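Side-chain contacts in bile acid 7a-dehydratase, BaiE (Clostridium hiranonis DSM 13275, PDB 4L8P), which catalyses the 7alpha-dehydration of bile acid intermediates, a lyase step by which gut bacteria remove the 7alpha-hydroxyl group: residues 32-35 with 36-40; 59-62 with 63-66. All coordinates share one frame; numbering follows the deposited sequence.

Contact 1: 32-35 with 36-40; sequences EIQR and LNDIE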
ATOM      1  N   GLU A  32       3.161  20.849  13.794  1.00 18.05           N
ATOM      2  CA  GLU A  32       3.042  20.191  12.478  1.00 18.22           C
ATOM      3  C   GLU A  32       3.961  18.991  12.348  1.00 16.90           C
ATOM      4  O   GLU A  32       3.556  17.933  11.855  1.00 18.28           O
ATOM      5  CB  GLU A  32       3.335  21.164  11.319  1.00 21.57           C
ATOM      6  CG  GLU A  32       2.381  22.315  11.148  1.00 25.75           C
ATOM      7  CD  GLU A  32       0.945  21.855  11.015  1.00 36.99           C
ATOM      8  OE1 GLU A  32       0.655  21.048  10.105  1.00 39.02           O
ATOM      9  OE2 GLU A  32       0.103  22.287  11.829  1.00 46.46           O
ATOM     10  N   ILE A  33       5.199  19.122  12.815  1.00 17.37           N
ATOM     11  CA  ILE A  33       6.160  18.022  12.699  1.00 20.38           C
ATOM     12  C   ILE A  33       5.764  16.879  13.649  1.00 19.51           C
ATOM     13  O   ILE A  33       5.887  15.725  13.297  1.00 19.70           O
ATOM     14  CB  ILE A  33       7.630  18.486  12.958  1.00 24.71           C
ATOM     15  CG1 ILE A  33       8.632  17.477  12.397  1.00 37.12           C
ATOM     16  CG2 ILE A  33       7.924  18.686  14.420  1.00 31.57           C
ATOM     17  CD1 ILE A  33       8.785  17.583  10.900  1.00 44.67           C
ATOM     18  N   GLN A  34       5.263  17.211  14.840  1.00 19.40           N
ATOM     19  CA  GLN A  34       4.835  16.176  15.771  1.00 21.35           C
ATOM     20  C   GLN A  34       3.699  15.361  15.138  1.00 18.54           C
ATOM     21  O   GLN A  34       3.677  14.133  15.248  1.00 18.42           O
ATOM     22  CB  GLN A  34       4.379  16.737  17.126  1.00 21.87           C
ATOM     23  CG  GLN A  34       4.013  15.649  18.153  1.00 24.25           C
ATOM     24  CD  GLN A  34       5.202  14.738  18.469  1.00 28.04           C
ATOM     25  OE1 GLN A  34       6.210  15.195  18.998  1.00 36.76           O
ATOM     26  NE2 GLN A  34       5.100  13.446  18.121  1.00 26.99           N
ATOM     27  N   ARG A  35       2.774  16.037  14.479  1.00 18.60           N
ATOM     28  CA  ARG A  35       1.663  15.359  13.809  1.00 17.27           C
ATOM     29  C   ARG A  35       2.189  14.388  12.741  1.00 15.56           C
ATOM     30  O   ARG A  35       1.778  13.208  12.692  1.00 14.92           O
ATOM     31  CB  ARG A  35       0.685  16.362  13.199  1.00 17.47           C
ATOM     32  CG  ARG A  35      -0.441  15.728  12.389  1.00 22.49           C
ATOM     33  CD  ARG A  35      -1.444  16.732  11.816  1.00 27.02           C
ATOM     34  NE  ARG A  35      -2.210  16.087  10.718  1.00 35.37           N
ATOM     35  CZ  ARG A  35      -1.887  16.051   9.412  1.00 44.09           C
ATOM     36  NH1 ARG A  35      -0.776  16.625   8.926  1.00 37.60           N
ATOM     37  NH2 ARG A  35      -2.699  15.423   8.554  1.00 49.05           N
ATOM     38  N   LEU A  36       3.098  14.872  11.881  1.00 14.62           N
ATOM     39  CA  LEU A  36       3.651  14.012  10.833  1.00 15.41           C
ATOM     40  C   LEU A  36       4.442  12.850  11.384  1.00 15.21           C
ATOM     41  O   LEU A  36       4.353  11.732  10.868  1.00 15.51           O
ATOM     42  CB  LEU A  36       4.519  14.798   9.872  1.00 18.37           C
ATOM     43  CG  LEU A  36       3.751  15.793   9.008  1.00 20.27           C
ATOM     44  CD1 LEU A  36       4.737  16.719   8.331  1.00 24.98           C
ATOM     45  CD2 LEU A  36       2.880  15.121   7.981  1.00 21.73           C
ATOM     46  N   ASN A  37       5.217  13.110  12.440  1.00 15.14           N
ATOM     47  CA  ASN A  37       5.921  12.024  13.117  1.00 15.47           C
ATOM     48  C   ASN A  37       4.973  10.966  13.685  1.00 13.93           C
ATOM     49  O   ASN A  37       5.238   9.747  13.561  1.00 14.79           O
ATOM     50  CB  ASN A  37       6.800  12.548  14.265  1.00 16.29           C
ATOM     51  CG  ASN A  37       8.121  13.113  13.773  1.00 21.03           C
ATOM     52  OD1 ASN A  37       8.563  12.809  12.667  1.00 23.61           O
ATOM     53  ND2 ASN A  37       8.767  13.908  14.608  1.00 22.83           N
ATOM     54  N   ASP A  38       3.888  11.415  14.323  1.00 14.53           N
ATOM     55  CA  ASP A  38       2.871  10.486  14.857  1.00 14.98           C
ATOM     56  C   ASP A  38       2.210   9.656  13.742  1.00 14.14           C
ATOM     57  O   ASP A  38       2.047   8.438  13.876  1.00 14.48           O
ATOM     58  CB  ASP A  38       1.822  11.243  15.669  1.00 14.70           C
ATOM     59  CG  ASP A  38       2.334  11.705  17.018  1.00 16.61           C
ATOM     60  OD1 ASP A  38       3.244  11.080  17.599  1.00 17.94           O
ATOM     61  OD2 ASP A  38       1.785  12.706  17.499  1.00 20.22           O
ATOM     62  N   ILE A  39       1.899  10.304  12.624  1.00 13.94           N
ATOM     63  CA  ILE A  39       1.281   9.614  11.502  1.00 13.44           C
ATOM     64  C   ILE A  39       2.227   8.523  11.009  1.00 13.56           C
ATOM     65  O   ILE A  39       1.804   7.366  10.778  1.00 13.04           O
ATOM     66  CB  ILE A  39       0.895  10.584  10.383  1.00 14.94           C
ATOM     67  CG1 ILE A  39      -0.313  11.415  10.812  1.00 15.83           C
ATOM     68  CG2 ILE A  39       0.629   9.838   9.055  1.00 14.33           C
ATOM     69  CD1 ILE A  39      -0.612  12.558   9.853  1.00 16.58           C
ATOM     70  N   GLU A  40       3.493   8.881  10.814  1.00 13.57           N
ATOM     71  CA  GLU A  40       4.463   7.886  10.349  1.00 15.13           C
ATOM     72  C   GLU A  40       4.652   6.741  11.351  1.00 13.74           C
ATOM     73  O   GLU A  40       4.753   5.594  10.940  1.00 15.15           O
ATOM     74  CB  GLU A  40       5.807   8.550  10.004  1.00 15.58           C
ATOM     75  CG  GLU A  40       6.871   7.597   9.496  1.00 16.77           C
ATOM     76  CD  GLU A  40       6.514   6.875   8.188  1.00 17.44           C
ATOM     77  OE1 GLU A  40       5.598   7.291   7.444  1.00 17.22           O
ATOM     78  OE2 GLU A  40       7.195   5.865   7.885  1.00 18.15           O
TER

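Contact 2: 59-62 with 63-66; sequences DELE and TTLS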
ATOM      1  N   ASP A  59       4.576 -13.211  20.288  1.00 21.88           N
ATOM      2  CA  ASP A  59       5.162 -12.341  21.324  1.00 23.76           C
ATOM      3  C   ASP A  59       5.450 -10.935  20.830  1.00 22.76           C
ATOM      4  O   ASP A  59       5.169  -9.963  21.529  1.00 22.69           O
ATOM      5  CB  ASP A  59       6.458 -12.939  21.891  1.00 27.76           C
ATOM      6  CG  ASP A  59       6.212 -14.196  22.708  1.00 34.88           C
ATOM      7  OD1 ASP A  59       5.084 -14.375  23.201  1.00 33.35           O
ATOM      8  OD2 ASP A  59       7.159 -15.001  22.847  1.00 44.38           O
ATOM      9  N   GLU A  60       6.028 -10.836  19.640  1.00 20.97           N
ATOM     10  CA  GLU A  60       6.235  -9.525  18.998  1.00 20.31           C
ATOM     11  C   GLU A  60       4.920  -8.809  18.659  1.00 17.87           C
ATOM     12  O   GLU A  60       4.779  -7.600  18.913  1.00 19.38           O
ATOM     13  CB  GLU A  60       7.157  -9.639  17.772  1.00 21.77           C
ATOM     14  CG  GLU A  60       7.712  -8.288  17.329  1.00 31.86           C
ATOM     15  CD  GLU A  60       8.841  -8.376  16.308  1.00 47.96           C
ATOM     16  OE1 GLU A  60       9.199  -9.489  15.849  1.00 42.88           O
ATOM     17  OE2 GLU A  60       9.379  -7.307  15.955  1.00 64.14           O
ATOM     18  N   LEU A  61       3.926  -9.539  18.140  1.00 18.83           N
ATOM     19  CA  LEU A  61       2.618  -8.929  17.888  1.00 19.99           C
ATOM     20  C   LEU A  61       2.025  -8.313  19.158  1.00 19.27           C
ATOM     21  O   LEU A  61       1.426  -7.232  19.140  1.00 15.80           O
ATOM     22  CB  LEU A  61       1.641  -9.947  17.330  1.00 19.78           C
ATOM     23  CG  LEU A  61       0.313  -9.333  16.853  1.00 21.16           C
ATOM     24  CD1 LEU A  61      -0.189 -10.173  15.691  1.00 25.97           C
ATOM     25  CD2 LEU A  61      -0.783  -9.325  17.916  1.00 23.79           C
ATOM     26  N   GLU A  62       2.188  -8.999  20.288  1.00 18.45           N
ATOM     27  CA  GLU A  62       1.678  -8.505  21.561  1.00 18.33           C
ATOM     28  C   GLU A  62       2.200  -7.095  21.916  1.00 18.16           C
ATOM     29  O   GLU A  62       1.475  -6.307  22.511  1.00 19.08           O
ATOM     30  CB  GLU A  62       2.046  -9.490  22.695  1.00 22.40           C
ATOM     31  CG  GLU A  62       1.314  -9.236  24.000  1.00 28.83           C
ATOM     32  CD  GLU A  62       1.631 -10.282  25.069  1.00 33.58           C
ATOM     33  OE1 GLU A  62       1.894 -11.433  24.702  1.00 37.49           O
ATOM     34  OE2 GLU A  62       1.589  -9.938  26.265  1.00 45.61           O
ATOM     35  N   THR A  63       3.412  -6.761  21.490  1.00 17.57           N
ATOM     36  CA  THR A  63       4.020  -5.440  21.766  1.00 20.23           C
ATOM     37  C   THR A  63       3.369  -4.289  20.989  1.00 19.92           C
ATOM     38  O   THR A  63       3.581  -3.136  21.323  1.00 20.94           O
ATOM     39  CB  THR A  63       5.533  -5.401  21.492  1.00 21.29           C
ATOM     40  OG1 THR A  63       5.803  -5.470  20.075  1.00 20.55           O
ATOM     41  CG2 THR A  63       6.263  -6.513  22.226  1.00 22.98           C
ATOM     42  N   THR A  64       2.584  -4.605  19.959  1.00 18.42           N
ATOM     43  CA  THR A  64       1.830  -3.587  19.220  1.00 17.46           C
ATOM     44  C   THR A  64       0.501  -3.195  19.878  1.00 17.18           C
ATOM     45  O   THR A  64      -0.114  -2.219  19.460  1.00 17.34           O
ATOM     46  CB  THR A  64       1.543  -4.040  17.759  1.00 15.47           C
ATOM     47  OG1 THR A  64       0.539  -5.067  17.752  1.00 16.74           O
ATOM     48  CG2 THR A  64       2.825  -4.497  17.048  1.00 16.20           C
ATOM     49  N   LEU A  65       0.050  -3.959  20.872  1.00 17.49           N
ATOM     50  CA  LEU A  65      -1.246  -3.784  21.514  1.00 17.83           C
ATOM     51  C   LEU A  65      -1.062  -2.953  22.764  1.00 17.09           C
ATOM     52  O   LEU A  65      -0.053  -3.082  23.504  1.00 18.81           O
ATOM     53  CB  LEU A  65      -1.880  -5.141  21.885  1.00 17.88           C
ATOM     54  CG  LEU A  65      -2.004  -6.154  20.731  1.00 18.24           C
ATOM     55  CD1 LEU A  65      -2.611  -7.470  21.214  1.00 20.22           C
ATOM     56  CD2 LEU A  65      -2.809  -5.566  19.582  1.00 20.86           C
ATOM     57  N   SER A  66      -2.032  -2.103  23.026  1.00 18.83           N
ATOM     58  CA  SER A  66      -1.923  -1.202  24.181  1.00 20.32           C
ATOM     59  C   SER A  66      -1.731  -1.931  25.507  1.00 23.23           C
ATOM     60  O   SER A  66      -2.418  -2.917  25.747  1.00 22.28           O
ATOM     61  CB  SER A  66      -3.148  -0.309  24.267  1.00 22.98           C
ATOM     62  OG  SER A  66      -3.048   0.516  25.420  1.00 26.06           O
TER
HETATM   63  O   HOH W   1       1.799  -4.441  25.043  1.00 44.87           O

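Contact 1: 32-35 with 36-40
Leu36 N donates to Glu32 O at 3.1 Å, the first of four consecutive i to i+4 bonds in this unbroken run of about two and a half turns of the long helix 22-55, which opens the SnoaL-like, cystatin-like fold. Asn37, Asp38 and Ile39 repeat the pattern with the carbonyls of Ile33, Gln34 and Arg35, and the Asn37 N to Ile33 O bond, 2.8 Å long, is the shortest. The side chains meet on different faces of the helix. On one, the Gln34 chain starts anti to its own N (chi1 -176°) and bends at chi2, which carries NE2 over to the carboxylate of Asp38. The resulting bond to OD1 is weak, with an N-H...O angle of only 134° and the amide and carboxylate planes 38° apart. OD1 also accepts a hydrogen bond from Trp156 NE1, the strongest partner of Asp38, and makes a salt bridge with Lys151 NZ, so a carboxylate suits this buried place and Gln34 is an addition. The apolar Leu36 and Ile33 suit a face where they pack against Leu36 and Ile33 of the other two subunits. Asn37 and Glu32 add polar links between chains: ND2 of Asn37 bonds Glu32 of the second subunit, and Glu32 bonds Asn37 of the third. On another face Arg35 stretches out from CG to NE alongside Ile39, both pointing the same way. The methyl CD1 of Ile39 sits over the centre of one guanidinium face, 3.7 Å from Arg35 CZ.

Contact 2: 59-62 with 63-66
The carbonyl oxygen of Glu60 is gripped twice by Thr63, through OG1 at 2.6 Å and through the backbone N at 3.0 Å, and one residue on Thr64 holds Leu61 O in the same way, with OG1 at 2.7 Å. In both pairs the hydroxyl approaches in the carbonyl plane while the N-H comes from above it, so the two donors do not compete for one direction. Each threonine puts OG1 between its own N and carbonyl carbon (chi1 70° in Thr63, 73° in Thr64), turning the hydroxyl back toward the carbonyl three residues earlier. Threonine suits the place because its hydroxyl, carried on CB, is close enough to the main chain to reach that carbonyl, and its methyl is spare for packing; the buried Thr64 side chain touches Leu45 and Tyr49 of helix 22-55. These bonds span three residues rather than four, and a type I beta turn runs from Glu62 to Leu65. Leu65 N closes that turn on Glu62 O at 3.2 Å, and a water donates to both Glu62 O and Leu65 O, the latter at 2.8 Å. Leu61 CD2 and Leu65 CD1 make an apolar contact at 4.2 Å, and helix 83-93 also touches both leucines, through Thr87 on Leu61 and Val86 on Leu65. Thr63 OG1 also bonds Lys48 NZ of helix 22-55. Since this hydroxyl donates to Glu60 O, it is left to accept from the lysine, whose positive charge would probably polarise the O-H and strengthen its bond to the carbonyl.

Contact 1 and contact 2 follow one another along the chain, on helix 22-55 and at the end of helix 58-62. Their centres are 22 Å apart and their nearest atoms about 12 Å, so they do not touch. The later part of helix 22-55 joins them: Leu45, Lys48 and Tyr49 reach the threonines of contact 2. The centre of contact 1 lies about 20 Å, and that of contact 2 about 10 Å, from the centre of the chain; contact 1 meets both other subunits, whereas contact 2 touches no other chain of the assembly. A pentaethylene glycol, probably from the crystallisation liquor, lies about 4 Å from the Leu65 side chain and may mark a pocket there.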